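Local structure of esterase D (3DKR) at residues P13-L27 and T32-A44. The protein probably hydrolyses carboxylic ester bonds, as a member of the alpha/beta-hydrolase superfamily. Numbering follows the deposited sequence.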
loop_
_atom_site.group_PDB
_atom_site.type_symbol
_atom_site.label_atom_id
_atom_site.label_comp_id
_atom_site.label_asym_id
_atom_site.label_seq_id
_atom_site.Cartn_x
_atom_site.Cartn_y
_atom_site.Cartn_z
ATOM N N PRO A 13 -6.189 -6.450 14.200
ATOM C CA PRO A 13 -4.771 -6.356 13.846
ATOM C C PRO A 13 -4.187 -5.103 14.487
ATOM O O PRO A 13 -4.905 -4.114 14.671
ATOM C CB PRO A 13 -4.781 -6.262 12.311
ATOM C CG PRO A 13 -6.111 -5.803 11.951
ATOM C CD PRO A 13 -7.063 -6.256 13.027
ATOM N N GLN A 14 -2.919 -5.169 14.878
ATOM C CA GLN A 14 -2.239 -4.053 15.503
ATOM C C GLN A 14 -1.173 -3.539 14.545
ATOM O O GLN A 14 -0.619 -4.321 13.786
ATOM C CB GLN A 14 -1.523 -4.561 16.751
ATOM C CG GLN A 14 -2.440 -5.138 17.811
ATOM C CD GLN A 14 -3.148 -4.061 18.588
ATOM O OE1 GLN A 14 -2.595 -2.985 18.827
ATOM N NE2 GLN A 14 -4.380 -4.352 19.017
ATOM N N PRO A 15 -0.830 -2.251 14.628
ATOM C CA PRO A 15 0.394 -1.844 13.936
ATOM C C PRO A 15 1.536 -2.627 14.557
ATOM O O PRO A 15 1.433 -3.027 15.715
ATOM C CB PRO A 15 0.529 -0.357 14.279
ATOM C CG PRO A 15 -0.346 -0.149 15.461
ATOM C CD PRO A 15 -1.422 -1.153 15.404
ATOM N N PHE A 16 2.614 -2.865 13.810
ATOM C CA PHE A 16 3.753 -3.589 14.379
ATOM C C PHE A 16 5.083 -3.139 13.810
ATOM O O PHE A 16 5.128 -2.509 12.763
ATOM C CB PHE A 16 3.591 -5.109 14.268
ATOM C CG PHE A 16 3.654 -5.664 12.861
ATOM C CD1 PHE A 16 2.511 -5.736 12.057
ATOM C CD2 PHE A 16 4.839 -6.187 12.358
ATOM C CE1 PHE A 16 2.567 -6.264 10.782
ATOM C CE2 PHE A 16 4.890 -6.714 11.095
ATOM C CZ PHE A 16 3.747 -6.763 10.306
ATOM N N GLU A 17 6.145 -3.441 14.543
ATOM C CA GLU A 17 7.472 -2.932 14.209
ATOM C C GLU A 17 8.525 -3.945 14.550
ATOM O O GLU A 17 8.515 -4.521 15.642
ATOM C CB GLU A 17 7.779 -1.630 14.951
ATOM C CG GLU A 17 9.143 -1.039 14.571
ATOM C CD GLU A 17 9.357 0.410 14.991
ATOM O OE1 GLU A 17 8.489 1.002 15.673
ATOM O OE2 GLU A 17 10.420 0.963 14.615
ATOM N N TYR A 18 9.443 -4.148 13.613
ATOM C CA TYR A 18 10.628 -4.943 13.840
ATOM C C TYR A 18 11.840 -4.045 13.843
ATOM O O TYR A 18 12.034 -3.237 12.915
ATOM C CB TYR A 18 10.817 -5.960 12.724
ATOM C CG TYR A 18 9.678 -6.922 12.528
ATOM C CD1 TYR A 18 8.860 -7.307 13.586
ATOM C CD2 TYR A 18 9.446 -7.485 11.275
ATOM C CE1 TYR A 18 7.807 -8.215 13.385
ATOM C CE2 TYR A 18 8.420 -8.380 11.079
ATOM C CZ TYR A 18 7.593 -8.732 12.130
ATOM O OH TYR A 18 6.559 -9.644 11.914
ATOM N N GLU A 19 12.686 -4.217 14.854
ATOM C CA GLU A 19 13.920 -3.427 14.931
ATOM C C GLU A 19 14.937 -3.931 13.945
ATOM O O GLU A 19 15.051 -5.128 13.716
ATOM C CB GLU A 19 14.510 -3.483 16.335
ATOM C CG GLU A 19 13.559 -3.036 17.419
ATOM C CD GLU A 19 12.943 -1.680 17.166
ATOM O OE1 GLU A 19 13.692 -0.714 16.854
ATOM O OE2 GLU A 19 11.690 -1.581 17.264
ATOM N N GLY A 20 15.690 -3.004 13.360
ATOM C CA GLY A 20 16.802 -3.353 12.494
ATOM C C GLY A 20 18.073 -2.647 12.916
ATOM O O GLY A 20 18.248 -2.305 14.095
ATOM N N THR A 21 18.964 -2.419 11.951
ATOM C CA THR A 21 20.238 -1.753 12.230
ATOM C C THR A 21 20.404 -0.545 11.301
ATOM O O THR A 21 20.129 0.588 11.719
ATOM C CB THR A 21 21.430 -2.738 12.154
ATOM O OG1 THR A 21 21.416 -3.463 10.918
ATOM C CG2 THR A 21 21.382 -3.741 13.326
ATOM N N ASP A 22 20.800 -0.772 10.056
ATOM C CA ASP A 22 21.099 0.359 9.144
ATOM C C ASP A 22 19.896 0.833 8.335
ATOM O O ASP A 22 19.769 2.029 8.056
ATOM C CB ASP A 22 22.228 0.020 8.166
ATOM C CG ASP A 22 21.876 -1.119 7.241
ATOM O OD1 ASP A 22 21.794 -2.253 7.766
ATOM O OD2 ASP A 22 21.675 -0.878 6.016
ATOM N N THR A 23 19.034 -0.098 7.924
ATOM C CA THR A 23 17.959 0.215 6.991
ATOM C C THR A 23 16.597 -0.202 7.536
ATOM O O THR A 23 16.448 -1.304 8.087
ATOM C CB THR A 23 18.185 -0.464 5.637
ATOM O OG1 THR A 23 19.398 0.035 5.035
ATOM C CG2 THR A 23 17.021 -0.180 4.692
ATOM N N GLY A 24 15.624 0.688 7.379
ATOM C CA GLY A 24 14.252 0.431 7.806
ATOM C C GLY A 24 13.308 0.581 6.641
ATOM O O GLY A 24 13.580 1.341 5.698
ATOM N N VAL A 25 12.173 -0.108 6.719
ATOM C CA VAL A 25 11.192 -0.122 5.637
ATOM C C VAL A 25 9.805 0.146 6.200
ATOM O O VAL A 25 9.394 -0.507 7.158
ATOM C CB VAL A 25 11.164 -1.494 4.928
ATOM C CG1 VAL A 25 10.228 -1.444 3.725
ATOM C CG2 VAL A 25 12.562 -1.876 4.482
ATOM N N VAL A 26 9.097 1.095 5.597
ATOM C CA VAL A 26 7.703 1.362 5.921
ATOM C C VAL A 26 6.832 0.631 4.901
ATOM O O VAL A 26 7.038 0.762 3.691
ATOM C CB VAL A 26 7.383 2.869 5.888
ATOM C CG1 VAL A 26 5.897 3.108 6.084
ATOM C CG2 VAL A 26 8.218 3.632 6.938
ATOM N N LEU A 27 5.861 -0.149 5.400
ATOM C CA LEU A 27 4.940 -0.910 4.537
ATOM C C LEU A 27 3.517 -0.428 4.791
ATOM O O LEU A 27 3.048 -0.477 5.927
ATOM C CB LEU A 27 5.020 -2.415 4.813
ATOM C CG LEU A 27 6.383 -3.060 4.563
ATOM C CD1 LEU A 27 6.394 -4.543 4.963
ATOM C CD2 LEU A 27 6.854 -2.930 3.115
ATOM N N THR A 32 -9.438 -1.606 2.849
ATOM C CA THR A 32 -10.097 -2.710 3.568
ATOM C C THR A 32 -9.114 -3.710 4.183
ATOM O O THR A 32 -9.527 -4.661 4.863
ATOM C CB THR A 32 -11.145 -3.488 2.724
ATOM O OG1 THR A 32 -10.510 -4.404 1.810
ATOM C CG2 THR A 32 -12.072 -2.539 1.991
ATOM N N GLY A 33 -7.817 -3.496 3.974
ATOM C CA GLY A 33 -6.803 -4.375 4.540
ATOM C C GLY A 33 -6.404 -3.970 5.936
ATOM O O GLY A 33 -7.173 -3.340 6.683
ATOM N N SER A 34 -5.156 -4.289 6.287
ATOM C CA SER A 34 -4.650 -4.054 7.632
ATOM C C SER A 34 -3.182 -4.441 7.634
ATOM O O SER A 34 -2.659 -4.900 6.580
ATOM C CB SER A 34 -5.395 -4.918 8.653
ATOM O OG SER A 34 -4.915 -6.254 8.637
ATOM N N PRO A 35 -2.500 -4.243 8.774
ATOM C CA PRO A 35 -1.118 -4.742 8.831
ATOM C C PRO A 35 -0.959 -6.225 8.434
ATOM O O PRO A 35 0.109 -6.608 7.972
ATOM C CB PRO A 35 -0.715 -4.466 10.279
ATOM C CG PRO A 35 -1.497 -3.186 10.618
ATOM C CD PRO A 35 -2.845 -3.443 9.968
ATOM N N ASN A 36 -2.005 -7.044 8.573
ATOM C CA ASN A 36 -1.895 -8.450 8.156
ATOM C C ASN A 36 -1.491 -8.633 6.694
ATOM O O ASN A 36 -0.866 -9.642 6.334
ATOM C CB ASN A 36 -3.196 -9.202 8.404
ATOM C CG ASN A 36 -3.511 -9.370 9.884
ATOM O OD1 ASN A 36 -4.684 -9.305 10.291
ATOM N ND2 ASN A 36 -2.487 -9.607 10.683
ATOM N N ASP A 37 -1.839 -7.648 5.856
ATOM C CA ASP A 37 -1.481 -7.652 4.437
ATOM C C ASP A 37 0.036 -7.788 4.262
ATOM O O ASP A 37 0.505 -8.265 3.239
ATOM C CB ASP A 37 -1.886 -6.331 3.761
ATOM C CG ASP A 37 -3.392 -6.081 3.727
ATOM O OD1 ASP A 37 -4.194 -7.020 3.914
ATOM O OD2 ASP A 37 -3.749 -4.904 3.506
ATOM N N MET A 38 0.783 -7.360 5.277
ATOM C CA MET A 38 2.232 -7.243 5.175
ATOM C C MET A 38 2.997 -8.235 6.062
ATOM O O MET A 38 4.224 -8.154 6.151
ATOM C CB MET A 38 2.662 -5.809 5.528
ATOM C CG MET A 38 2.141 -4.734 4.574
ATOM S SD MET A 38 2.802 -4.980 2.923
ATOM C CE MET A 38 2.167 -3.521 2.086
ATOM N N ASN A 39 2.304 -9.171 6.720
ATOM C CA ASN A 39 2.997 -10.107 7.622
ATOM C C ASN A 39 4.126 -10.872 6.934
ATOM O O ASN A 39 5.249 -10.920 7.438
ATOM C CB ASN A 39 2.023 -11.137 8.213
ATOM C CG ASN A 39 1.019 -10.527 9.153
ATOM O OD1 ASN A 39 1.142 -9.365 9.561
ATOM N ND2 ASN A 39 -0.009 -11.322 9.521
ATOM N N PHE A 40 3.840 -11.475 5.790
ATOM C CA PHE A 40 4.870 -12.274 5.112
ATOM C C PHE A 40 6.040 -11.389 4.669
ATOM O O PHE A 40 7.208 -11.750 4.847
ATOM C CB PHE A 40 4.343 -13.005 3.883
ATOM C CG PHE A 40 3.210 -13.977 4.151
ATOM C CD1 PHE A 40 2.898 -14.441 5.431
ATOM C CD2 PHE A 40 2.465 -14.433 3.077
ATOM C CE1 PHE A 40 1.828 -15.331 5.615
ATOM C CE2 PHE A 40 1.424 -15.322 3.253
ATOM C CZ PHE A 40 1.106 -15.779 4.508
ATOM N N MET A 41 5.723 -10.244 4.070
ATOM C CA MET A 41 6.756 -9.338 3.545
ATOM C C MET A 41 7.639 -8.847 4.682
ATOM O O MET A 41 8.887 -8.890 4.614
ATOM C CB MET A 41 6.106 -8.163 2.793
ATOM C CG MET A 41 7.054 -7.016 2.375
ATOM S SD MET A 41 8.329 -7.550 1.206
ATOM C CE MET A 41 7.327 -7.899 -0.242
ATOM N N ALA A 42 6.980 -8.374 5.741
ATOM C CA ALA A 42 7.682 -7.853 6.908
ATOM C C ALA A 42 8.668 -8.894 7.472
ATOM O O ALA A 42 9.811 -8.585 7.812
ATOM C CB ALA A 42 6.680 -7.397 7.956
ATOM N N ARG A 43 8.220 -10.141 7.555
ATOM C CA ARG A 43 9.057 -11.213 8.076
ATOM C C ARG A 43 10.201 -11.552 7.123
ATOM O O ARG A 43 11.324 -11.792 7.574
ATOM C CB ARG A 43 8.208 -12.447 8.386
ATOM C CG ARG A 43 7.328 -12.258 9.585
ATOM C CD ARG A 43 8.134 -12.194 10.880
ATOM N NE ARG A 43 7.331 -12.604 12.015
ATOM C CZ ARG A 43 7.760 -12.690 13.268
ATOM N NH1 ARG A 43 9.009 -12.349 13.605
ATOM N NH2 ARG A 43 6.922 -13.114 14.212
ATOM N N ALA A 44 9.944 -11.562 5.817
ATOM C CA ALA A 44 11.015 -11.763 4.835
ATOM C C ALA A 44 12.076 -10.673 4.988
ATOM O O ALA A 44 13.274 -10.933 4.984
ATOM C CB ALA A 44 10.463 -11.779 3.424
#
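F16, Y18 and L27 meet A42 where strand 16-18 runs nearly parallel to helix 39-44, the axes 19° apart and 10.0 Å at closest approach. No hydrogen bond joins the two segments; the contact rests on packing. The methyl of A42 meets two neighbouring rings on the same side, F16 CE2 and Y18 CE2 each lying 3.7 Å from A42 CB. F16 holds CG between its backbone N and carbonyl carbon (chi1 68°), swinging the ring along the start of the helix; P35 O and M38 O lie at its edge, and F16 CE1 comes 3.8 Å from P35 CB. The Y18 ring turns its edge to A42 O, while its hydroxyl lies over one face of the R43 guanidinium. Y18 OH is 3.1 Å from R43 NE, but the angle is too poor for a hydrogen bond, and R43 gives NH1 to Q46. With an alanine in place of Y18, the methyl of A42 would probably lose one ring neighbour and R43 the hydroxyl beside it, leaving that side chain freer to turn. From strand 23-27, L27 sets CB 3.7 Å from M38 CG and CD1 3.6 Å from M41 CG. Ahead of strand 16-18, P13 CG presses on S34 CB at 3.5 Å, a tight fit; S34 OG accepts from N36 N in an ST turn. The side chain of M38, at the N-cap, lies about 10 Å from those of S101 and H226, predicted triad members. The helix packs on one face of the alpha/beta-hydrolase sheet, near outermost strand 16-18, connecting strands 23-28 and 51-54 in a beta-alpha-beta unit.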